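Local coordinates for putative metal resistance protein (Proteus mirabilis, PDB 6C29) that primes the disulfide isomerase ScsC through its tandem immunoglobulin-fold periplasmic domain, probably acting as a protein-disulfide reductase, at residues G6-P11 with Y123-D128; Q17-A22 with L33-L38. All coordinates share one frame; numbering follows the deposited sequence.

In the fold
Both contacts belong to the first immunoglobulin-type unit of this N-terminal periplasmic piece of ScsB; contact 2 and strand 118-128 fall in its DsbD-related region. Contact 2 is buried: strands 16-24 and 30-38 form a regular antiparallel hairpin, joined by paired backbone hydrogen bonds and, on one face, by a salt bridge. Contact 1 is partly exposed and lies at the border between two sheets. There strand 8-10 faces strand 118-128 with no direct hydrogen bond, and the two are held by apolar packing, a CH-pi contact and one shared water. The contacts meet at V18, which touches L8 and Y123, and at R19, on which W7 and G6 pack.

Contact 1. Residues G6-P11 with Y123-D128; sequences GWLTMP and YSLNLD
The Y123 ring is approached over both faces: the CG methylene of M10, a selenomethionine, lies over one, and in one of its two conformers CG2 of V18, from strand 16-24, approaches the opposite face near CD2. The M10 approach is a CH-pi contact, with CG 4.0 Å from the ring centroid and 27° off the ring normal. With its CG anti to the carbonyl carbon (chi1 -71°), M10 brings this methylene above the CD2-CE2 side of the ring, and M10 and Y123 run antiparallel alongside one another. T9 contributes backbone at the ring edge, where CA is 4.2 Å from Y123 CE2. A water also lies at the edge, in the ring plane; it accepts from Y123 OH at 2.7 Å and from M10 N at 3.0 Å. A tyrosine suits this place, because its ring packs between M10 and V18 while its hydroxyl is bridged to M10 N by one water.

In the fold this is a border between the sheets of an immunoglobulin-type sandwich. Strand 8-10 is tied by L8 to V18 of strand 16-24, an outermost strand of one sheet, whereas strand 118-128 is outermost in the other. The axes of 8-10 and 123-128 come no nearer than 8.0 Å, too far for direct backbone pairing, and side chains bridge the gap instead. L8 does so with a branch, its CD1 meeting CD2 of L125 at 3.7 Å as the leucine side chains meet at a slant. The same CD1 rests 3.6 Å from S124 O, an apolar methyl against backbone.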
# COMPACT_ATOMS: atom_id res chain seq x y z
N GLY A 6 19.76 -11.33 2.79
CA GLY A 6 20.05 -11.75 1.43
C GLY A 6 18.77 -11.99 0.66
O GLY A 6 17.65 -11.86 1.20
N TRP A 7 18.90 -12.36 -0.61
CA TRP A 7 17.73 -12.60 -1.46
C TRP A 7 17.20 -14.00 -1.19
O TRP A 7 17.92 -15.00 -1.34
CB TRP A 7 18.07 -12.37 -2.94
CG TRP A 7 18.21 -10.90 -3.23
CD1 TRP A 7 19.37 -10.18 -3.31
CD2 TRP A 7 17.15 -9.96 -3.43
NE1 TRP A 7 19.09 -8.86 -3.54
CE2 TRP A 7 17.73 -8.70 -3.63
CE3 TRP A 7 15.76 -10.06 -3.45
CZ2 TRP A 7 16.98 -7.56 -3.84
CZ3 TRP A 7 15.02 -8.92 -3.67
CH2 TRP A 7 15.63 -7.69 -3.86
N LEU A 8 15.93 -14.06 -0.80
CA LEU A 8 15.28 -15.30 -0.41
C LEU A 8 14.32 -15.76 -1.47
O LEU A 8 13.51 -14.98 -2.01
CB LEU A 8 14.52 -15.11 0.91
CG LEU A 8 15.32 -14.55 2.08
CD1 LEU A 8 14.34 -14.20 3.23
CD2 LEU A 8 16.41 -15.52 2.50
N THR A 9 14.35 -17.06 -1.72
CA THR A 9 13.36 -17.70 -2.56
C THR A 9 12.84 -18.90 -1.79
O THR A 9 13.48 -19.40 -0.84
CB THR A 9 13.93 -18.16 -3.93
OG1 THR A 9 14.99 -19.09 -3.72
CG2 THR A 9 14.46 -16.98 -4.75
N MSE A 10 11.64 -19.31 -2.14
CA MSE A 10 11.03 -20.53 -1.63
C MSE A 10 10.84 -21.48 -2.78
O MSE A 10 10.53 -21.04 -3.91
CB MSE A 10 9.68 -20.19 -0.98
CG MSE A 10 9.82 -19.43 0.32
SE MSE A 10 10.61 -20.58 1.67
CE MSE A 10 8.99 -21.58 2.08
N PRO A 11 10.99 -22.78 -2.50
CA PRO A 11 10.99 -23.79 -3.56
C PRO A 11 9.73 -23.81 -4.43
O PRO A 11 9.82 -24.13 -5.63
CB PRO A 11 11.11 -25.11 -2.76
CG PRO A 11 11.80 -24.75 -1.52
CD PRO A 11 11.36 -23.34 -1.19
N TYR A 123 7.77 -16.37 3.82
CA TYR A 123 9.22 -16.16 3.83
C TYR A 123 9.67 -15.89 5.25
O TYR A 123 9.13 -15.01 5.91
CB TYR A 123 9.61 -14.99 2.92
CG TYR A 123 9.34 -15.24 1.46
CD1 TYR A 123 8.09 -15.02 0.91
CD2 TYR A 123 10.33 -15.70 0.62
CE1 TYR A 123 7.83 -15.27 -0.42
CE2 TYR A 123 10.08 -15.95 -0.70
CZ TYR A 123 8.84 -15.72 -1.23
OH TYR A 123 8.55 -15.97 -2.55
N SER A 124 10.67 -16.62 5.74
CA SER A 124 11.17 -16.40 7.08
C SER A 124 12.28 -15.37 7.04
O SER A 124 13.30 -15.57 6.35
CB SER A 124 11.68 -17.71 7.68
OG SER A 124 10.61 -18.59 7.88
N LEU A 125 12.06 -14.26 7.74
CA LEU A 125 12.99 -13.14 7.79
C LEU A 125 13.73 -13.20 9.12
O LEU A 125 13.13 -13.04 10.15
CB LEU A 125 12.23 -11.82 7.64
CG LEU A 125 11.27 -11.76 6.47
CD1 LEU A 125 10.55 -10.41 6.52
CD2 LEU A 125 12.03 -11.97 5.15
N ASN A 126 15.03 -13.42 9.08
CA ASN A 126 15.85 -13.47 10.27
C ASN A 126 16.91 -12.37 10.18
O ASN A 126 17.75 -12.37 9.28
CB ASN A 126 16.48 -14.87 10.39
CG ASN A 126 15.41 -15.96 10.45
OD1 ASN A 126 14.50 -15.91 11.28
ND2 ASN A 126 15.51 -16.92 9.54
N LEU A 127 16.83 -11.43 11.10
CA LEU A 127 17.71 -10.24 11.11
C LEU A 127 18.51 -10.16 12.40
O LEU A 127 17.95 -10.22 13.49
CB LEU A 127 16.88 -8.96 10.94
CG LEU A 127 16.12 -8.82 9.61
CD1 LEU A 127 14.95 -7.86 9.76
CD2 LEU A 127 17.08 -8.34 8.57
N ASP A 128 19.83 -10.02 12.26
CA ASP A 128 20.72 -9.84 13.40
C ASP A 128 21.04 -8.37 13.55
O ASP A 128 21.84 -7.82 12.81
CB ASP A 128 21.99 -10.68 13.22
CG ASP A 128 22.94 -10.60 14.44
OD1 ASP A 128 22.68 -9.81 15.38
OD2 ASP A 128 23.95 -11.34 14.45
O HOH W 1 10.23 -17.45 -4.03

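Contact 2. Residues Q17-A22 with L33-L38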
# COMPACT_ATOMS: atom_id res chain seq x y z
N GLN A 17 11.30 -13.02 -5.36
CA GLN A 17 12.42 -13.06 -4.46
C GLN A 17 12.22 -11.91 -3.47
O GLN A 17 11.75 -10.84 -3.88
CB GLN A 17 13.74 -12.83 -5.18
CG GLN A 17 14.08 -13.56 -6.41
CD GLN A 17 15.46 -13.09 -6.84
OE1 GLN A 17 15.60 -12.40 -7.85
NE2 GLN A 17 16.46 -13.39 -6.03
N VAL A 18 12.62 -12.11 -2.21
CA VAL A 18 12.49 -11.04 -1.22
C VAL A 18 13.75 -10.89 -0.41
O VAL A 18 14.53 -11.81 -0.25
CB VAL A 18 11.28 -11.26 -0.25
CG1 VAL A 18 9.97 -11.57 -1.03
CG2 VAL A 18 11.57 -12.33 0.76
N ARG A 19 13.97 -9.67 0.07
CA ARG A 19 15.14 -9.36 0.86
C ARG A 19 14.76 -8.35 1.91
O ARG A 19 14.10 -7.38 1.58
CB ARG A 19 16.25 -8.78 -0.01
CG ARG A 19 17.49 -8.28 0.78
CD ARG A 19 18.60 -7.81 -0.17
NE ARG A 19 19.78 -7.25 0.50
CZ ARG A 19 20.25 -6.01 0.33
NH1 ARG A 19 19.64 -5.14 -0.46
NH2 ARG A 19 21.36 -5.64 0.96
N ALA A 20 15.19 -8.55 3.15
CA ALA A 20 15.00 -7.58 4.20
C ALA A 20 16.33 -7.14 4.78
O ALA A 20 17.24 -7.96 4.96
CB ALA A 20 14.12 -8.12 5.29
N THR A 21 16.44 -5.85 5.05
CA THR A 21 17.60 -5.25 5.69
C THR A 21 17.11 -4.34 6.79
O THR A 21 15.96 -3.91 6.77
CB THR A 21 18.44 -4.46 4.71
OG1 THR A 21 17.62 -3.49 4.05
CG2 THR A 21 19.10 -5.39 3.70
N ALA A 22 17.94 -4.07 7.78
CA ALA A 22 17.48 -3.32 8.92
C ALA A 22 18.58 -2.59 9.66
O ALA A 22 19.74 -2.94 9.55
CB ALA A 22 16.76 -4.26 9.89
N LEU A 33 13.73 -2.42 5.57
CA LEU A 33 13.34 -2.33 4.18
C LEU A 33 13.05 -3.71 3.68
O LEU A 33 13.92 -4.57 3.75
CB LEU A 33 14.43 -1.72 3.30
CG LEU A 33 14.57 -0.21 3.39
CD1 LEU A 33 15.81 0.23 2.65
CD2 LEU A 33 13.34 0.47 2.78
N LEU A 34 11.86 -3.92 3.18
CA LEU A 34 11.46 -5.19 2.60
C LEU A 34 11.38 -5.04 1.09
O LEU A 34 10.47 -4.39 0.59
CB LEU A 34 10.13 -5.65 3.15
CG LEU A 34 9.60 -6.91 2.54
CD1 LEU A 34 10.51 -8.09 2.87
CD2 LEU A 34 8.18 -7.17 3.04
N GLU A 35 12.32 -5.62 0.35
CA GLU A 35 12.33 -5.55 -1.10
C GLU A 35 11.66 -6.80 -1.66
O GLU A 35 11.91 -7.92 -1.19
CB GLU A 35 13.77 -5.50 -1.64
CG GLU A 35 14.57 -4.31 -1.16
CD GLU A 35 16.05 -4.47 -1.50
OE1 GLU A 35 16.45 -4.14 -2.65
OE2 GLU A 35 16.80 -5.01 -0.65
N VAL A 36 10.80 -6.60 -2.65
CA VAL A 36 10.13 -7.67 -3.35
C VAL A 36 10.36 -7.53 -4.83
O VAL A 36 10.03 -6.49 -5.40
CB VAL A 36 8.65 -7.68 -3.06
CG1 VAL A 36 7.97 -8.79 -3.80
CG2 VAL A 36 8.38 -7.81 -1.56
N GLN A 37 10.95 -8.55 -5.45
CA GLN A 37 11.20 -8.62 -6.89
C GLN A 37 10.31 -9.68 -7.51
O GLN A 37 10.38 -10.83 -7.08
CB GLN A 37 12.67 -8.97 -7.18
CG GLN A 37 13.67 -7.85 -6.98
CD GLN A 37 13.82 -6.93 -8.20
OE1 GLN A 37 13.57 -7.33 -9.34
NE2 GLN A 37 14.23 -5.70 -7.94
N LEU A 38 9.54 -9.32 -8.53
CA LEU A 38 8.55 -10.19 -9.13
C LEU A 38 8.88 -10.54 -10.56
O LEU A 38 9.31 -9.68 -11.33
CB LEU A 38 7.22 -9.48 -9.11
CG LEU A 38 6.75 -9.08 -7.72
CD1 LEU A 38 5.67 -8.01 -7.83
CD2 LEU A 38 6.17 -10.27 -7.01
O HOH W 2 16.25 -4.81 1.88
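E35 OE2 is gripped by R19 NH1, 2.8 Å away in a salt bridge, and by a water that donates to it at 2.6 Å. NH1 meets the syn lone pair of OE2, but the bond is bent (134° at the hydrogen) and OE2 stands out of the guanidinium plane, the two flat groups being turned 63° apart. In R19 chi1 (174°) sets CG anti to the backbone N, and the extended chain beyond carries CD alongside E35, 3.4 Å from OE2. The nearby guanidinium would be expected to favour an ionised E35 carboxylate. T21 CG2 lies over one guanidinium face, offset toward the rim, and D4 is a second salt-bridge partner, at NE. The same water is hydrogen-bonded to T21 OG1 (2.9 Å) and within hydrogen-bond distance of L33 O (3.0 Å); a threonine here supplies both the hydroxyl and the methyl.

Beneath these side chains the backbones pair through Q17-Q37, R19-E35 and T21-L33, each a hydrogen-bonded pair with two N-H to O bonds; E35 N to R19 O measures 2.8 Å. Between them come the non-hydrogen-bonded pairs V18-V36 and A20-L34, where A20 CA makes a CA-H...O contact of 3.2 Å to L33 O.

The side chains of V18, A20, L34 and V36 are all apolar and turn to the opposing sheet: V18 CG1 meets V36 CG2 at 4.1 Å, and V18 and L34 reach L109. The other face is polar at Q17, Q37, R19 and E35, but L33 packs against helix 137-145 (Q140, Y141, A144) and T21 against its F137. This is an antiparallel beta hairpin at the edge of a sheet in an immunoglobulin-type sandwich.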